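Local coordinates for Anapc5 protein (Xenopus laevis, PDB 5BPZ) that is a subunit of the anaphase-promoting complex (APC/C), the ubiquitin ligase that drives the cell cycle, in which its helical N-terminal domain probably has a structural role, at residues S51-E54 and K55-N59; P69-T72 and L73-I77; V91-R94 and I95-M98; F133-H136 and M137-Y141. All coordinates share one frame; numbering follows the deposited sequence.

Contact 1 of 4, residues S51-E54 and K55-N59; sequences SLVE and KRRLN
V53 and R57, one turn apart at the start of helix 52-67, meet with the methyl CG1 lying over one face of the guanidinium, 3.5 Å from NH2 of R57 and offset toward the rim of the flat group. V53 puts that methyl anti to its own N (chi1 159°), which leaves CG2 to approach R56, 3.8 Å from NH2 of R56. The R56 chain, bent at chi3, also brings its NH1 to 3.7 Å from CD2 of L52. At the helix start S51 is the N-cap and forms a capping box with E54: the E54 N-H donates to S51 OG (3.2 Å), and the S51 N-H runs almost straight, at 175°, to E54 OE1 (2.9 Å), meeting it on the anti side. The carboxylate stands 73° from the plane of the R57 guanidinium, and E54 OE2 remains 5.5 Å from R57 NH1. An alanine in place of E54 would probably leave the S51 amide without its acceptor and the first turn less firmly closed. Chemically, the two guanidinium groups lie against methyls of L52 and V53 rather than against the carboxylate, while the glutamate serves the cap and its negative charge at a helix start probably suits the dipole.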
loop_
_atom_site.group_PDB
_atom_site.type_symbol
_atom_site.label_atom_id
_atom_site.label_comp_id
_atom_site.label_asym_id
_atom_site.label_seq_id
_atom_site.Cartn_x
_atom_site.Cartn_y
_atom_site.Cartn_z
ATOM N N SER A 51 -3.929 12.811 15.660
ATOM C CA SER A 51 -2.689 13.132 16.358
ATOM C C SER A 51 -1.630 12.044 16.135
ATOM O O SER A 51 -1.968 10.920 15.738
ATOM C CB SER A 51 -2.973 13.264 17.851
ATOM O OG SER A 51 -3.345 12.013 18.396
ATOM N N LEU A 52 -0.365 12.361 16.445
ATOM C CA LEU A 52 0.741 11.401 16.355
ATOM C C LEU A 52 0.510 10.195 17.315
ATOM O O LEU A 52 0.788 9.050 16.950
ATOM C CB LEU A 52 2.080 12.096 16.642
ATOM C CG LEU A 52 3.355 11.268 16.426
ATOM C CD1 LEU A 52 3.439 10.698 14.987
ATOM C CD2 LEU A 52 4.581 12.073 16.773
ATOM N N VAL A 53 -0.055 10.455 18.502
ATOM C CA VAL A 53 -0.390 9.409 19.463
ATOM C C VAL A 53 -1.412 8.414 18.848
ATOM O O VAL A 53 -1.187 7.203 18.890
ATOM C CB VAL A 53 -0.833 10.031 20.819
ATOM C CG1 VAL A 53 -1.668 9.066 21.649
ATOM C CG2 VAL A 53 0.380 10.506 21.612
ATOM N N GLU A 54 -2.496 8.936 18.236
ATOM C CA GLU A 54 -3.549 8.149 17.576
ATOM C C GLU A 54 -2.961 7.356 16.404
ATOM O O GLU A 54 -3.373 6.227 16.173
ATOM C CB GLU A 54 -4.709 9.048 17.094
ATOM C CG GLU A 54 -5.522 9.696 18.206
ATOM C CD GLU A 54 -6.550 10.710 17.728
ATOM O OE1 GLU A 54 -6.155 11.820 17.300
ATOM O OE2 GLU A 54 -7.759 10.388 17.777
ATOM N N LYS A 55 -1.979 7.936 15.692
ATOM C CA LYS A 55 -1.280 7.294 14.568
ATOM C C LYS A 55 -0.490 6.087 15.058
ATOM O O LYS A 55 -0.477 5.063 14.386
ATOM C CB LYS A 55 -0.320 8.279 13.887
ATOM C CG LYS A 55 -0.994 9.203 12.893
ATOM C CD LYS A 55 -0.012 10.196 12.304
ATOM C CE LYS A 55 -0.738 11.174 11.432
ATOM N NZ LYS A 55 0.183 12.179 10.836
ATOM N N ARG A 56 0.163 6.215 16.235
ATOM C CA ARG A 56 0.949 5.148 16.844
ATOM C C ARG A 56 0.051 3.980 17.260
ATOM O O ARG A 56 0.419 2.824 17.037
ATOM C CB ARG A 56 1.840 5.687 17.978
ATOM C CG ARG A 56 2.907 6.662 17.433
ATOM C CD ARG A 56 4.153 6.821 18.282
ATOM N NE ARG A 56 3.850 7.421 19.576
ATOM C CZ ARG A 56 4.268 8.614 19.984
ATOM N NH1 ARG A 56 5.053 9.355 19.210
ATOM N NH2 ARG A 56 3.924 9.067 21.179
ATOM N N ARG A 57 -1.167 4.293 17.767
ATOM C CA ARG A 57 -2.177 3.306 18.161
ATOM C C ARG A 57 -2.667 2.578 16.913
ATOM O O ARG A 57 -2.720 1.354 16.911
ATOM C CB ARG A 57 -3.372 3.972 18.869
ATOM C CG ARG A 57 -3.056 4.593 20.223
ATOM C CD ARG A 57 -4.318 5.049 20.941
ATOM N NE ARG A 57 -4.007 5.706 22.213
ATOM C CZ ARG A 57 -4.383 6.939 22.542
ATOM N NH1 ARG A 57 -5.107 7.666 21.699
ATOM N NH2 ARG A 57 -4.039 7.453 23.713
ATOM N N LEU A 58 -2.993 3.329 15.844
ATOM C CA LEU A 58 -3.471 2.768 14.581
ATOM C C LEU A 58 -2.453 1.864 13.886
ATOM O O LEU A 58 -2.856 0.863 13.293
ATOM C CB LEU A 58 -3.979 3.859 13.639
ATOM C CG LEU A 58 -5.319 4.481 14.011
ATOM C CD1 LEU A 58 -5.670 5.573 13.058
ATOM C CD2 LEU A 58 -6.440 3.445 14.042
ATOM N N ASN A 59 -1.141 2.185 13.991
ATOM C CA ASN A 59 -0.058 1.369 13.434
ATOM C C ASN A 59 0.015 -0.001 14.114
ATOM O O ASN A 59 0.456 -0.960 13.480
ATOM C CB ASN A 59 1.299 2.082 13.529
ATOM C CG ASN A 59 1.577 3.060 12.409
ATOM O OD1 ASN A 59 1.880 4.234 12.648
ATOM N ND2 ASN A 59 1.502 2.605 11.160
#

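Contact 2 of 4, residues P69-T72 and L73-I77; sequences PDMT and LSKLI. With EDO (1,2-ethanediol), chain B.
T72, M71 and K75 carry the turn that opens helix 73-83. T72 is the N-cap: with OG1 on the side between its backbone N and carbonyl carbon (chi1 67°), the hydroxyl reaches forward to accept from K75 N at 3.3 Å, the N-H pointing at it at 160°. The carbonyl of the same threonine takes the L76 N-H (3.2 Å), so T72 grips the first turn through side chain and backbone together. K75 passes CB close to the hydroxyl, 3.6 Å from T72 OG1, the two side chains crossing at about a right angle. M71 lays its thioether against the same turn, SD 3.7 Å from L76 N and 4.1 Å from L76 CB, while the bend at chi3 carries CE to 4.1 Å from K75 NZ. An alanine at M71 would probably open a gap beside L76 and leave the aliphatic part of K75 freer to move. The L73 N-H, in the first turn of the helix, donates to O1 of a 1,2-ethanediol (2.8 Å), probably from the crystallisation liquor, which also bonds to Y159 O. Around the turn, M71 touches Y33 of helix 32-46 and L65 of helix 52-67, and L73 packs on helix 146-164 and on I95 of helix 85-99, placing this helix start where four other helices meet.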
loop_
_atom_site.group_PDB
_atom_site.type_symbol
_atom_site.label_atom_id
_atom_site.label_comp_id
_atom_site.label_asym_id
_atom_site.label_seq_id
_atom_site.Cartn_x
_atom_site.Cartn_y
_atom_site.Cartn_z
ATOM N N PRO A 69 -2.040 -13.100 4.905
ATOM C CA PRO A 69 -1.973 -13.425 3.468
ATOM C C PRO A 69 -2.597 -12.326 2.611
ATOM O O PRO A 69 -3.245 -11.425 3.142
ATOM C CB PRO A 69 -2.733 -14.750 3.358
ATOM C CG PRO A 69 -3.587 -14.833 4.583
ATOM C CD PRO A 69 -3.202 -13.743 5.553
ATOM N N ASP A 70 -2.385 -12.394 1.283
ATOM C CA ASP A 70 -2.924 -11.425 0.328
ATOM C C ASP A 70 -4.439 -11.508 0.285
ATOM O O ASP A 70 -5.006 -12.589 0.435
ATOM C CB ASP A 70 -2.358 -11.678 -1.086
ATOM C CG ASP A 70 -0.947 -11.161 -1.343
ATOM O OD1 ASP A 70 -0.185 -10.975 -0.362
ATOM O OD2 ASP A 70 -0.599 -10.966 -2.520
ATOM N N MET A 71 -5.089 -10.363 0.104
ATOM C CA MET A 71 -6.543 -10.285 -0.024
ATOM C C MET A 71 -6.861 -9.317 -1.165
ATOM O O MET A 71 -5.975 -8.599 -1.607
ATOM C CB MET A 71 -7.196 -9.838 1.309
ATOM C CG MET A 71 -6.922 -8.385 1.665
ATOM S SD MET A 71 -7.530 -7.852 3.283
ATOM C CE MET A 71 -6.743 -9.034 4.358
ATOM N N THR A 72 -8.113 -9.299 -1.638
ATOM C CA THR A 72 -8.542 -8.391 -2.706
ATOM C C THR A 72 -8.492 -6.927 -2.207
ATOM O O THR A 72 -8.549 -6.682 -0.995
ATOM C CB THR A 72 -9.980 -8.740 -3.143
ATOM O OG1 THR A 72 -10.875 -8.453 -2.079
ATOM C CG2 THR A 72 -10.136 -10.184 -3.630
ATOM N N LEU A 73 -8.432 -5.959 -3.141
ATOM C CA LEU A 73 -8.462 -4.545 -2.781
ATOM C C LEU A 73 -9.788 -4.205 -2.025
ATOM O O LEU A 73 -9.766 -3.439 -1.071
ATOM C CB LEU A 73 -8.319 -3.661 -4.037
ATOM C CG LEU A 73 -8.271 -2.139 -3.809
ATOM C CD1 LEU A 73 -7.167 -1.748 -2.846
ATOM C CD2 LEU A 73 -8.104 -1.404 -5.123
ATOM N N SER A 74 -10.911 -4.789 -2.462
ATOM C CA SER A 74 -12.252 -4.605 -1.898
ATOM C C SER A 74 -12.274 -4.932 -0.405
ATOM O O SER A 74 -12.782 -4.129 0.380
ATOM C CB SER A 74 -13.259 -5.469 -2.650
ATOM O OG SER A 74 -14.586 -5.113 -2.304
ATOM N N LYS A 75 -11.659 -6.069 -0.011
ATOM C CA LYS A 75 -11.577 -6.490 1.388
ATOM C C LYS A 75 -10.670 -5.576 2.196
ATOM O O LYS A 75 -11.024 -5.198 3.312
ATOM C CB LYS A 75 -11.138 -7.951 1.521
ATOM C CG LYS A 75 -11.580 -8.563 2.848
ATOM C CD LYS A 75 -11.148 -10.013 2.981
ATOM C CE LYS A 75 -10.860 -10.394 4.410
ATOM N NZ LYS A 75 -9.933 -11.557 4.486
ATOM N N LEU A 76 -9.513 -5.208 1.629
ATOM C CA LEU A 76 -8.568 -4.314 2.289
ATOM C C LEU A 76 -9.204 -2.963 2.589
ATOM O O LEU A 76 -9.091 -2.497 3.716
ATOM C CB LEU A 76 -7.288 -4.140 1.459
ATOM C CG LEU A 76 -6.255 -3.155 2.011
ATOM C CD1 LEU A 76 -5.733 -3.598 3.392
ATOM C CD2 LEU A 76 -5.114 -2.987 1.049
ATOM N N ILE A 77 -9.913 -2.368 1.615
ATOM C CA ILE A 77 -10.594 -1.071 1.795
ATOM C C ILE A 77 -11.673 -1.170 2.877
ATOM O O ILE A 77 -11.816 -0.240 3.671
ATOM C CB ILE A 77 -11.120 -0.498 0.428
ATOM C CG1 ILE A 77 -9.961 -0.273 -0.607
ATOM C CG2 ILE A 77 -11.985 0.771 0.598
ATOM C CD1 ILE A 77 -8.698 0.541 -0.125
HETATM C C1 EDO B . -9.711 -6.850 -6.197
HETATM O O1 EDO B . -8.406 -6.395 -5.948
HETATM C C2 EDO B . -10.752 -6.103 -5.369
HETATM O O2 EDO B . -12.012 -6.686 -5.551
#

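Contact 3 of 4, residues V91-R94 and I95-M98; sequences VHIR and IKLM
V91, with CG1 anti to its backbone N (chi1 167°), and I95, with CG1 anti to its carbonyl carbon and chi2 at 142°, a torsion away from the usual staggered positions, meet one turn apart on helix 85-99 of this all-helical domain. Their side chains lie side by side and point the same way, which brings I95 CD1 to 3.8 Å from V91 CG1. The same methyl also rests close to the preceding turn's backbone, 3.3 Å from V91 O, beside the I95 N to V91 O helix bond. On another flank I93 extends CG2 to 3.9 Å from CD1 of L97, the two side chains crossing at a slant. I93 CD1 lies alongside the lysine chain, 4.1 Å from K96 CD, so that the isoleucine's two branches serve two different partners. The polar end of R94 turns from this turn to helix 32-46, where NH2 forms a salt bridge with E43. I95 and V91 belong to the buried side: I95 packs on S36 and F160, and V91 on I77, while M98 faces L156 and helix 103-114. The four i to i+4 backbone bonds run unbroken from I95 to M98. In one of them L97 N donates to I93 O at 2.9 Å, and L97 CG sits 3.3 Å from that same oxygen.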
loop_
_atom_site.group_PDB
_atom_site.type_symbol
_atom_site.label_atom_id
_atom_site.label_comp_id
_atom_site.label_asym_id
_atom_site.label_seq_id
_atom_site.Cartn_x
_atom_site.Cartn_y
_atom_site.Cartn_z
ATOM N N VAL A 91 -6.401 5.917 0.228
ATOM C CA VAL A 91 -5.677 4.698 -0.131
ATOM C C VAL A 91 -6.230 4.205 -1.474
ATOM O O VAL A 91 -5.455 3.985 -2.408
ATOM C CB VAL A 91 -5.789 3.617 0.981
ATOM C CG1 VAL A 91 -5.311 2.253 0.494
ATOM C CG2 VAL A 91 -5.022 4.034 2.226
ATOM N N HIS A 92 -7.572 4.081 -1.562
ATOM C CA HIS A 92 -8.296 3.621 -2.746
ATOM C C HIS A 92 -7.990 4.455 -4.002
ATOM O O HIS A 92 -7.655 3.880 -5.043
ATOM C CB HIS A 92 -9.807 3.541 -2.458
ATOM C CG HIS A 92 -10.617 3.070 -3.622
ATOM N ND1 HIS A 92 -10.617 1.744 -4.012
ATOM C CD2 HIS A 92 -11.400 3.776 -4.471
ATOM C CE1 HIS A 92 -11.411 1.684 -5.068
ATOM N NE2 HIS A 92 -11.896 2.881 -5.389
ATOM N N ILE A 93 -8.056 5.800 -3.887
ATOM C CA ILE A 93 -7.802 6.737 -4.992
ATOM C C ILE A 93 -6.313 6.760 -5.379
ATOM O O ILE A 93 -6.005 6.967 -6.551
ATOM C CB ILE A 93 -8.383 8.176 -4.719
ATOM C CG1 ILE A 93 -9.886 8.159 -4.306
ATOM C CG2 ILE A 93 -8.144 9.150 -5.886
ATOM C CD1 ILE A 93 -10.937 7.742 -5.379
ATOM N N ARG A 94 -5.397 6.557 -4.416
ATOM C CA ARG A 94 -3.960 6.540 -4.718
ATOM C C ARG A 94 -3.618 5.341 -5.621
ATOM O O ARG A 94 -2.838 5.495 -6.560
ATOM C CB ARG A 94 -3.111 6.532 -3.436
ATOM C CG ARG A 94 -1.609 6.440 -3.691
ATOM C CD ARG A 94 -0.894 7.747 -3.432
ATOM N NE ARG A 94 -0.394 7.797 -2.063
ATOM C CZ ARG A 94 0.889 7.903 -1.733
ATOM N NH1 ARG A 94 1.817 8.018 -2.674
ATOM N NH2 ARG A 94 1.250 7.922 -0.460
ATOM N N ILE A 95 -4.195 4.160 -5.324
ATOM C CA ILE A 95 -4.006 2.946 -6.120
ATOM C C ILE A 95 -4.663 3.161 -7.480
ATOM O O ILE A 95 -4.015 2.928 -8.497
ATOM C CB ILE A 95 -4.498 1.671 -5.372
ATOM C CG1 ILE A 95 -3.582 1.388 -4.165
ATOM C CG2 ILE A 95 -4.565 0.441 -6.312
ATOM C CD1 ILE A 95 -4.349 0.879 -2.954
ATOM N N LYS A 96 -5.898 3.708 -7.488
ATOM C CA LYS A 96 -6.659 4.075 -8.691
ATOM C C LYS A 96 -5.811 4.923 -9.663
ATOM O O LYS A 96 -5.762 4.605 -10.846
ATOM C CB LYS A 96 -7.929 4.859 -8.292
ATOM C CG LYS A 96 -8.828 5.276 -9.468
ATOM C CD LYS A 96 -9.753 6.407 -9.062
ATOM C CE LYS A 96 -11.206 6.116 -9.343
ATOM N NZ LYS A 96 -11.510 6.134 -10.797
ATOM N N LEU A 97 -5.140 5.984 -9.149
ATOM C CA LEU A 97 -4.302 6.887 -9.947
ATOM C C LEU A 97 -3.038 6.210 -10.450
ATOM O O LEU A 97 -2.598 6.499 -11.560
ATOM C CB LEU A 97 -3.966 8.176 -9.175
ATOM C CG LEU A 97 -5.151 9.099 -8.874
ATOM C CD1 LEU A 97 -4.841 10.021 -7.715
ATOM C CD2 LEU A 97 -5.596 9.879 -10.106
ATOM N N MET A 98 -2.459 5.309 -9.640
ATOM C CA MET A 98 -1.278 4.533 -10.011
ATOM C C MET A 98 -1.635 3.570 -11.153
ATOM O O MET A 98 -0.905 3.497 -12.138
ATOM C CB MET A 98 -0.766 3.756 -8.800
ATOM C CG MET A 98 0.633 4.106 -8.428
ATOM S SD MET A 98 1.032 3.511 -6.784
ATOM C CE MET A 98 1.587 1.943 -7.157
#

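Contact 4 of 4, residues F133-H136 and M137-Y141; sequences FLRH and MILAY
A Met-aromatic pair, F133 and M137, spans one turn of helix 129-142 on its buried side. CG of M137 lies over one face of the phenyl ring, 4.0 Å from the centroid of the F133 ring and only 18° off the normal, a CH-pi contact offset toward the rim and nearest to F133 CE2. SD follows more obliquely, 4.9 Å from that centroid and 30° off the normal. F133 has its ring anti to the backbone N (chi1 -174°), which brings the ring's end nearer the next turn, where M137, bent at both chi2 and chi3, sets CG over it. M137 CG is also packed against the carbonyl that receives its own N-H, 3.3 Å from F133 O, so the methionine touches its partner's ring and backbone at once. On another side of the helix R135 reaches out, extended from CG to NE, and CD1 of L139 meets it 3.6 Å from R135 NE, approaching the guanidinium obliquely. I138 places CG1 3.1 Å from L134 O, and L139 N donates to R135 O at 2.9 Å, a bond nearly in line with the carbonyl. A140 N comes to H136 O from above the carbonyl plane. In the fold, F133 is covered by K34, V37 and L38 of helix 32-46, and M137 by K34 and V30. I138 faces F110 and L113 of helix 103-114, and the ring of Y141 stacks on that of F110, so helix 129-142 is flanked by these two helices.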
loop_
_atom_site.group_PDB
_atom_site.type_symbol
_atom_site.label_atom_id
_atom_site.label_comp_id
_atom_site.label_asym_id
_atom_site.label_seq_id
_atom_site.Cartn_x
_atom_site.Cartn_y
_atom_site.Cartn_z
ATOM N N PHE A 133 8.997 -4.408 7.347
ATOM C CA PHE A 133 8.112 -4.542 6.189
ATOM C C PHE A 133 8.504 -3.553 5.085
ATOM O O PHE A 133 8.550 -3.940 3.919
ATOM C CB PHE A 133 6.630 -4.370 6.589
ATOM C CG PHE A 133 5.640 -4.631 5.472
ATOM C CD1 PHE A 133 5.250 -5.927 5.154
ATOM C CD2 PHE A 133 5.113 -3.581 4.727
ATOM C CE1 PHE A 133 4.355 -6.170 4.107
ATOM C CE2 PHE A 133 4.216 -3.825 3.681
ATOM C CZ PHE A 133 3.842 -5.116 3.380
ATOM N N LEU A 134 8.779 -2.283 5.451
ATOM C CA LEU A 134 9.182 -1.240 4.506
ATOM C C LEU A 134 10.507 -1.622 3.865
ATOM O O LEU A 134 10.620 -1.591 2.642
ATOM C CB LEU A 134 9.282 0.137 5.193
ATOM C CG LEU A 134 7.962 0.833 5.565
ATOM C CD1 LEU A 134 8.205 1.947 6.543
ATOM C CD2 LEU A 134 7.247 1.393 4.339
ATOM N N ARG A 135 11.470 -2.073 4.694
ATOM C CA ARG A 135 12.795 -2.542 4.303
ATOM C C ARG A 135 12.696 -3.726 3.328
ATOM O O ARG A 135 13.206 -3.633 2.211
ATOM C CB ARG A 135 13.600 -2.932 5.561
ATOM C CG ARG A 135 15.063 -3.220 5.265
ATOM C CD ARG A 135 15.754 -4.015 6.353
ATOM N NE ARG A 135 16.937 -4.695 5.821
ATOM C CZ ARG A 135 18.144 -4.145 5.726
ATOM N NH1 ARG A 135 18.350 -2.900 6.139
ATOM N NH2 ARG A 135 19.155 -4.836 5.214
ATOM N N HIS A 136 12.023 -4.819 3.742
ATOM C CA HIS A 136 11.859 -6.024 2.924
ATOM C C HIS A 136 11.083 -5.792 1.633
ATOM O O HIS A 136 11.370 -6.482 0.653
ATOM C CB HIS A 136 11.264 -7.191 3.728
ATOM C CG HIS A 136 12.182 -7.703 4.800
ATOM N ND1 HIS A 136 11.758 -7.835 6.111
ATOM C CD2 HIS A 136 13.480 -8.082 4.722
ATOM C CE1 HIS A 136 12.800 -8.298 6.782
ATOM N NE2 HIS A 136 13.861 -8.457 5.990
ATOM N N MET A 137 10.145 -4.815 1.599
ATOM C CA MET A 137 9.411 -4.497 0.363
ATOM C C MET A 137 10.290 -3.718 -0.617
ATOM O O MET A 137 10.315 -4.066 -1.797
ATOM C CB MET A 137 8.098 -3.743 0.624
ATOM C CG MET A 137 6.966 -4.634 1.116
ATOM S SD MET A 137 6.495 -5.933 -0.065
ATOM C CE MET A 137 7.126 -7.408 0.824
ATOM N N ILE A 138 11.012 -2.667 -0.128
ATOM C CA ILE A 138 11.903 -1.832 -0.941
ATOM C C ILE A 138 13.093 -2.661 -1.452
ATOM O O ILE A 138 13.493 -2.482 -2.602
ATOM C CB ILE A 138 12.328 -0.496 -0.231
ATOM C CG1 ILE A 138 11.110 0.357 0.235
ATOM C CG2 ILE A 138 13.304 0.352 -1.084
ATOM C CD1 ILE A 138 10.185 0.988 -0.869
ATOM N N LEU A 139 13.634 -3.582 -0.619
ATOM C CA LEU A 139 14.744 -4.452 -1.023
ATOM C C LEU A 139 14.296 -5.436 -2.102
ATOM O O LEU A 139 14.933 -5.490 -3.153
ATOM C CB LEU A 139 15.365 -5.215 0.157
ATOM C CG LEU A 139 16.293 -4.450 1.105
ATOM C CD1 LEU A 139 16.640 -5.308 2.308
ATOM C CD2 LEU A 139 17.579 -4.005 0.412
ATOM N N ALA A 140 13.184 -6.185 -1.865
ATOM C CA ALA A 140 12.645 -7.150 -2.834
ATOM C C ALA A 140 12.232 -6.460 -4.132
ATOM O O ALA A 140 12.387 -7.056 -5.202
ATOM C CB ALA A 140 11.480 -7.923 -2.243
ATOM N N TYR A 141 11.768 -5.186 -4.044
ATOM C CA TYR A 141 11.417 -4.371 -5.207
ATOM C C TYR A 141 12.657 -4.067 -6.041
ATOM O O TYR A 141 12.608 -4.254 -7.251
ATOM C CB TYR A 141 10.708 -3.054 -4.818
ATOM C CG TYR A 141 10.394 -2.166 -6.011
ATOM C CD1 TYR A 141 9.350 -2.476 -6.880
ATOM C CD2 TYR A 141 11.161 -1.037 -6.288
ATOM C CE1 TYR A 141 9.077 -1.684 -7.996
ATOM C CE2 TYR A 141 10.890 -0.231 -7.395
ATOM C CZ TYR A 141 9.841 -0.555 -8.242
ATOM O OH TYR A 141 9.560 0.229 -9.333
#

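In the fold
The four contacts are local turns in one helical domain, following one another along the chain. Contacts 2 and 3 touch, on helices that follow each other in the chain: I77 CD1 lies 3.8 Å from V91 CG1, and L73 CD1 is 3.9 Å from I95 CD1, with centres about 14 Å apart. Contact 1 is remote at the surface, its centre about 22 to 23 Å from the others and some 18 Å from the centre of the chain. Contact 4 lies across that centre from contact 3, about 20 Å between their centres. Helix 32-46 touches side chains of all four contacts. An ethanediol, probably from the crystallisation liquor, sits at the start of helix 73-83 in contact 2.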